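Local coordinates for TENA/THI-4 protein (Shewanella denitrificans OS217, PDB 3DDE), which is of unknown function but adopts an all-helical heme oxygenase-like fold and may have oxidoreductase activity, at residues Ser3-Ala15 / Leu186-Val200. Residues are numbered along the deposited sequence; the frame is centred on the assembly and turned at random.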
loop_
_atom_site.group_PDB
_atom_site.type_symbol
_atom_site.label_atom_id
_atom_site.label_comp_id
_atom_site.label_asym_id
_atom_site.label_seq_id
_atom_site.Cartn_x
_atom_site.Cartn_y
_atom_site.Cartn_z
ATOM N N SER A 3 -21.040 5.858 -27.041
ATOM C CA SER A 3 -19.725 5.477 -26.441
ATOM C C SER A 3 -18.554 6.165 -27.151
ATOM O O SER A 3 -18.550 6.297 -28.372
ATOM C CB SER A 3 -19.532 3.960 -26.494
ATOM O OG SER A 3 -18.262 3.597 -25.979
ATOM N N ILE A 4 -17.560 6.580 -26.370
ATOM C CA ILE A 4 -16.376 7.275 -26.882
ATOM C C ILE A 4 -15.257 6.312 -27.341
ATOM O O ILE A 4 -14.376 6.691 -28.114
ATOM C CB ILE A 4 -15.795 8.221 -25.786
ATOM C CG1 ILE A 4 -14.709 9.145 -26.353
ATOM C CG2 ILE A 4 -15.239 7.417 -24.611
ATOM C CD1 ILE A 4 -13.927 9.876 -25.285
ATOM N N ILE A 5 -15.264 5.079 -26.842
ATOM C CA ILE A 5 -14.235 4.123 -27.225
ATOM C C ILE A 5 -14.683 3.345 -28.462
ATOM O O ILE A 5 -15.865 3.013 -28.618
ATOM C CB ILE A 5 -13.813 3.196 -26.037
ATOM C CG1 ILE A 5 -12.480 2.500 -26.358
ATOM C CG2 ILE A 5 -14.912 2.202 -25.672
ATOM C CD1 ILE A 5 -11.865 1.775 -25.182
ATOM N N ASP A 6 -13.733 3.122 -29.366
ATOM C CA ASP A 6 -13.965 2.387 -30.601
ATOM C C ASP A 6 -13.195 1.086 -30.460
ATOM O O ASP A 6 -11.975 1.055 -30.641
ATOM C CB ASP A 6 -13.460 3.186 -31.802
ATOM C CG ASP A 6 -13.592 2.429 -33.108
ATOM O OD1 ASP A 6 -14.547 1.635 -33.252
ATOM O OD2 ASP A 6 -12.742 2.646 -34.000
ATOM N N LEU A 7 -13.917 0.018 -30.137
ATOM C CA LEU A 7 -13.304 -1.286 -29.916
ATOM C C LEU A 7 -12.751 -1.945 -31.184
ATOM O O LEU A 7 -11.912 -2.840 -31.096
ATOM C CB LEU A 7 -14.277 -2.211 -29.175
ATOM C CG LEU A 7 -14.642 -1.728 -27.761
ATOM C CD1 LEU A 7 -15.650 -2.664 -27.113
ATOM C CD2 LEU A 7 -13.407 -1.572 -26.850
ATOM N N THR A 8 -13.199 -1.512 -32.357
ATOM C CA THR A 8 -12.649 -2.049 -33.597
ATOM C C THR A 8 -11.200 -1.555 -33.747
ATOM O O THR A 8 -10.340 -2.275 -34.260
ATOM C CB THR A 8 -13.502 -1.676 -34.835
ATOM O OG1 THR A 8 -13.556 -0.252 -34.991
ATOM C CG2 THR A 8 -14.922 -2.228 -34.694
ATOM N N LYS A 9 -10.929 -0.338 -33.273
ATOM C CA LYS A 9 -9.575 0.218 -33.304
ATOM C C LYS A 9 -8.658 -0.555 -32.354
ATOM O O LYS A 9 -7.524 -0.848 -32.714
ATOM C CB LYS A 9 -9.573 1.707 -32.951
ATOM N N LEU A 10 -9.137 -0.879 -31.149
ATOM C CA LEU A 10 -8.337 -1.679 -30.200
ATOM C C LEU A 10 -8.107 -3.081 -30.771
ATOM O O LEU A 10 -6.981 -3.568 -30.761
ATOM C CB LEU A 10 -8.961 -1.747 -28.802
ATOM C CG LEU A 10 -8.783 -0.532 -27.880
ATOM C CD1 LEU A 10 -9.540 0.676 -28.410
ATOM C CD2 LEU A 10 -9.240 -0.863 -26.464
ATOM N N GLU A 11 -9.168 -3.708 -31.288
ATOM C CA GLU A 11 -9.068 -5.025 -31.934
ATOM C C GLU A 11 -7.988 -5.025 -33.006
ATOM O O GLU A 11 -7.239 -5.994 -33.132
ATOM C CB GLU A 11 -10.403 -5.419 -32.572
ATOM C CG GLU A 11 -10.362 -6.725 -33.375
ATOM N N GLN A 12 -7.912 -3.936 -33.772
ATOM C CA GLN A 12 -6.914 -3.813 -34.836
ATOM C C GLN A 12 -5.486 -3.738 -34.285
ATOM O O GLN A 12 -4.585 -4.349 -34.862
ATOM C CB GLN A 12 -7.214 -2.617 -35.759
ATOM N N LYS A 13 -5.278 -3.021 -33.171
ATOM C CA LYS A 13 -3.932 -2.915 -32.586
ATOM C C LYS A 13 -3.512 -4.271 -32.000
ATOM O O LYS A 13 -2.361 -4.674 -32.134
ATOM C CB LYS A 13 -3.855 -1.829 -31.498
ATOM C CG LYS A 13 -2.555 -0.984 -31.499
ATOM C CD LYS A 13 -1.261 -1.778 -31.701
ATOM C CE LYS A 13 -0.053 -0.844 -31.794
ATOM N NZ LYS A 13 1.175 -1.539 -32.286
ATOM N N VAL A 14 -4.444 -4.966 -31.357
ATOM C CA VAL A 14 -4.166 -6.284 -30.790
ATOM C C VAL A 14 -3.792 -7.294 -31.885
ATOM O O VAL A 14 -2.823 -8.043 -31.730
ATOM C CB VAL A 14 -5.351 -6.781 -29.938
ATOM C CG1 VAL A 14 -5.170 -8.242 -29.543
ATOM C CG2 VAL A 14 -5.485 -5.906 -28.689
ATOM N N ALA A 15 -4.544 -7.290 -32.989
ATOM C CA ALA A 15 -4.280 -8.186 -34.120
ATOM C C ALA A 15 -2.892 -7.945 -34.740
ATOM O O ALA A 15 -2.224 -8.888 -35.187
ATOM C CB ALA A 15 -5.382 -8.050 -35.194
ATOM N N LEU A 186 -15.795 -1.240 -20.513
ATOM C CA LEU A 186 -14.999 -0.241 -21.240
ATOM C C LEU A 186 -15.873 0.908 -21.769
ATOM O O LEU A 186 -15.519 2.078 -21.594
ATOM C CB LEU A 186 -14.220 -0.880 -22.401
ATOM C CG LEU A 186 -12.952 -1.669 -22.066
ATOM C CD1 LEU A 186 -12.539 -2.564 -23.213
ATOM C CD2 LEU A 186 -11.819 -0.721 -21.683
ATOM N N HIS A 187 -17.006 0.577 -22.404
ATOM C CA HIS A 187 -17.933 1.599 -22.919
ATOM C C HIS A 187 -18.529 2.445 -21.777
ATOM O O HIS A 187 -18.796 3.630 -21.948
ATOM C CB HIS A 187 -19.081 0.975 -23.723
ATOM C CG HIS A 187 -18.677 0.395 -25.049
ATOM N ND1 HIS A 187 -17.877 1.070 -25.949
ATOM C CD2 HIS A 187 -19.061 -0.744 -25.675
ATOM C CE1 HIS A 187 -17.735 0.343 -27.044
ATOM N NE2 HIS A 187 -18.445 -0.763 -26.905
ATOM N N GLU A 188 -18.725 1.828 -20.613
ATOM C CA GLU A 188 -19.304 2.507 -19.441
ATOM C C GLU A 188 -18.342 3.468 -18.733
ATOM O O GLU A 188 -18.734 4.575 -18.362
ATOM C CB GLU A 188 -19.844 1.457 -18.446
ATOM C CG GLU A 188 -20.089 1.921 -16.989
ATOM C CD GLU A 188 -21.168 2.988 -16.828
ATOM O OE1 GLU A 188 -21.974 3.213 -17.771
ATOM O OE2 GLU A 188 -21.218 3.586 -15.722
ATOM N N VAL A 189 -17.095 3.053 -18.548
ATOM C CA VAL A 189 -16.130 3.865 -17.787
ATOM C C VAL A 189 -15.271 4.846 -18.609
ATOM O O VAL A 189 -14.693 5.761 -18.032
ATOM C CB VAL A 189 -15.222 2.979 -16.883
ATOM C CG1 VAL A 189 -16.078 2.166 -15.924
ATOM C CG2 VAL A 189 -14.322 2.064 -17.721
ATOM N N CYS A 190 -15.177 4.667 -19.924
ATOM C CA CYS A 190 -14.397 5.591 -20.758
ATOM C C CYS A 190 -15.223 6.823 -21.160
ATOM O O CYS A 190 -16.082 6.757 -22.042
ATOM C CB CYS A 190 -13.863 4.890 -22.002
ATOM S SG CYS A 190 -12.597 3.657 -21.661
ATOM N N LYS A 191 -14.938 7.945 -20.501
ATOM C CA LYS A 191 -15.644 9.208 -20.728
ATOM C C LYS A 191 -14.855 10.211 -21.583
ATOM O O LYS A 191 -15.449 11.004 -22.328
ATOM C CB LYS A 191 -15.948 9.859 -19.378
ATOM C CG LYS A 191 -16.685 8.959 -18.390
ATOM C CD LYS A 191 -18.049 8.564 -18.927
ATOM C CE LYS A 191 -18.890 7.848 -17.885
ATOM N NZ LYS A 191 -20.258 7.580 -18.427
ATOM N N THR A 192 -13.529 10.196 -21.450
ATOM C CA THR A 192 -12.646 11.103 -22.188
ATOM C C THR A 192 -11.650 10.308 -23.008
ATOM O O THR A 192 -11.522 9.102 -22.843
ATOM C CB THR A 192 -11.840 12.031 -21.249
ATOM O OG1 THR A 192 -10.991 11.253 -20.401
ATOM C CG2 THR A 192 -12.764 12.871 -20.392
ATOM N N GLN A 193 -10.945 10.991 -23.900
ATOM C CA GLN A 193 -9.943 10.328 -24.732
ATOM C C GLN A 193 -8.745 9.910 -23.866
ATOM O O GLN A 193 -8.083 8.911 -24.164
ATOM C CB GLN A 193 -9.522 11.215 -25.919
ATOM C CG GLN A 193 -8.479 10.581 -26.852
ATOM C CD GLN A 193 -8.934 9.259 -27.473
ATOM O OE1 GLN A 193 -10.003 9.172 -28.077
ATOM N NE2 GLN A 193 -8.101 8.232 -27.346
ATOM N N GLU A 194 -8.489 10.654 -22.789
ATOM C CA GLU A 194 -7.413 10.309 -21.857
ATOM C C GLU A 194 -7.689 8.954 -21.179
ATOM O O GLU A 194 -6.750 8.210 -20.884
ATOM C CB GLU A 194 -7.199 11.417 -20.818
ATOM C CG GLU A 194 -6.690 12.722 -21.421
ATOM N N ASP A 195 -8.967 8.652 -20.928
ATOM C CA ASP A 195 -9.361 7.354 -20.371
ATOM C C ASP A 195 -9.028 6.256 -21.381
ATOM O O ASP A 195 -8.444 5.229 -21.028
ATOM C CB ASP A 195 -10.857 7.309 -20.019
ATOM C CG ASP A 195 -11.238 8.258 -18.880
ATOM O OD1 ASP A 195 -10.352 8.647 -18.099
ATOM O OD2 ASP A 195 -12.434 8.603 -18.771
ATOM N N VAL A 196 -9.391 6.483 -22.642
ATOM C CA VAL A 196 -9.113 5.523 -23.717
ATOM C C VAL A 196 -7.609 5.300 -23.914
ATOM O O VAL A 196 -7.152 4.177 -24.099
ATOM C CB VAL A 196 -9.723 5.985 -25.054
ATOM C CG1 VAL A 196 -9.218 5.112 -26.205
ATOM C CG2 VAL A 196 -11.245 5.969 -24.973
ATOM N N ASP A 197 -6.856 6.392 -23.895
ATOM C CA ASP A 197 -5.410 6.346 -24.077
ATOM C C ASP A 197 -4.737 5.513 -23.000
ATOM O O ASP A 197 -3.786 4.785 -23.292
ATOM C CB ASP A 197 -4.821 7.760 -24.090
ATOM C CG ASP A 197 -5.191 8.549 -25.345
ATOM O OD1 ASP A 197 -5.621 7.953 -26.362
ATOM O OD2 ASP A 197 -5.021 9.782 -25.320
ATOM N N SER A 198 -5.216 5.614 -21.760
ATOM C CA SER A 198 -4.635 4.825 -20.659
ATOM C C SER A 198 -4.920 3.315 -20.834
ATOM O O SER A 198 -4.084 2.450 -20.488
ATOM C CB SER A 198 -5.153 5.311 -19.292
ATOM O OG SER A 198 -6.534 5.035 -19.113
ATOM N N VAL A 199 -6.117 3.008 -21.326
ATOM C CA VAL A 199 -6.512 1.636 -21.631
ATOM C C VAL A 199 -5.596 1.070 -22.742
ATOM O O VAL A 199 -5.106 -0.053 -22.642
ATOM C CB VAL A 199 -8.012 1.576 -22.068
ATOM C CG1 VAL A 199 -8.361 0.230 -22.695
ATOM C CG2 VAL A 199 -8.928 1.895 -20.879
ATOM N N VAL A 200 -5.364 1.866 -23.787
ATOM C CA VAL A 200 -4.522 1.449 -24.912
ATOM C C VAL A 200 -3.065 1.251 -24.478
ATOM O O VAL A 200 -2.408 0.302 -24.896
ATOM C CB VAL A 200 -4.583 2.465 -26.085
ATOM C CG1 VAL A 200 -3.525 2.141 -27.146
ATOM C CG2 VAL A 200 -5.985 2.500 -26.706
#
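The turn linking helix 166-189 to helix 193-223 receives the N-terminal arm of the chain, with Ser3 on His187 and Ile5 between His187 and Val196. Ser3 OG and His187 ND1 share a hydrogen bond of 2.6 Å, and the same imidazole borders two aliphatic side chains. Ile5 CG2 lies 3.2 Å from His187 ND1, and Leu7 CD1 approaches His187 NE2 at 3.4 Å; Ile5 O sits at the ring edge, in its plane. With an alanine here in place of the imidazole, Ser3 OG would probably lose this partner and a gap would be likely to open beside Ile5 and Leu7. With CG1 set opposite the backbone N (chi1 -164°), Ile5 turns its CG2 to the histidine and carries CD1 to Cys190 SG, 4.1 Å away. Val196 CG2 packs on Ile5 CB at 3.9 Å. Further along, Leu7 CD2 meets Leu186 CD1, and the side chains of Leu10 and Val199 cross at about a right angle, with Leu10 CD2 4.0 Å from Val199 CG1; Tyr138 and Met203 also touch Leu10. A capping box of two weak bonds between Thr192 and Asp195 starts helix 193-223; Asp195 OD2 accepts more firmly from Lys191 N (3.1 Å) through its anti lone pair, and Asp195 OD1 bonds Asn129. The N-terminal arm and the first turns of helix 7-24 thus pack on the last two helices of the all-helical bundle characteristic of the heme oxygenase-like fold.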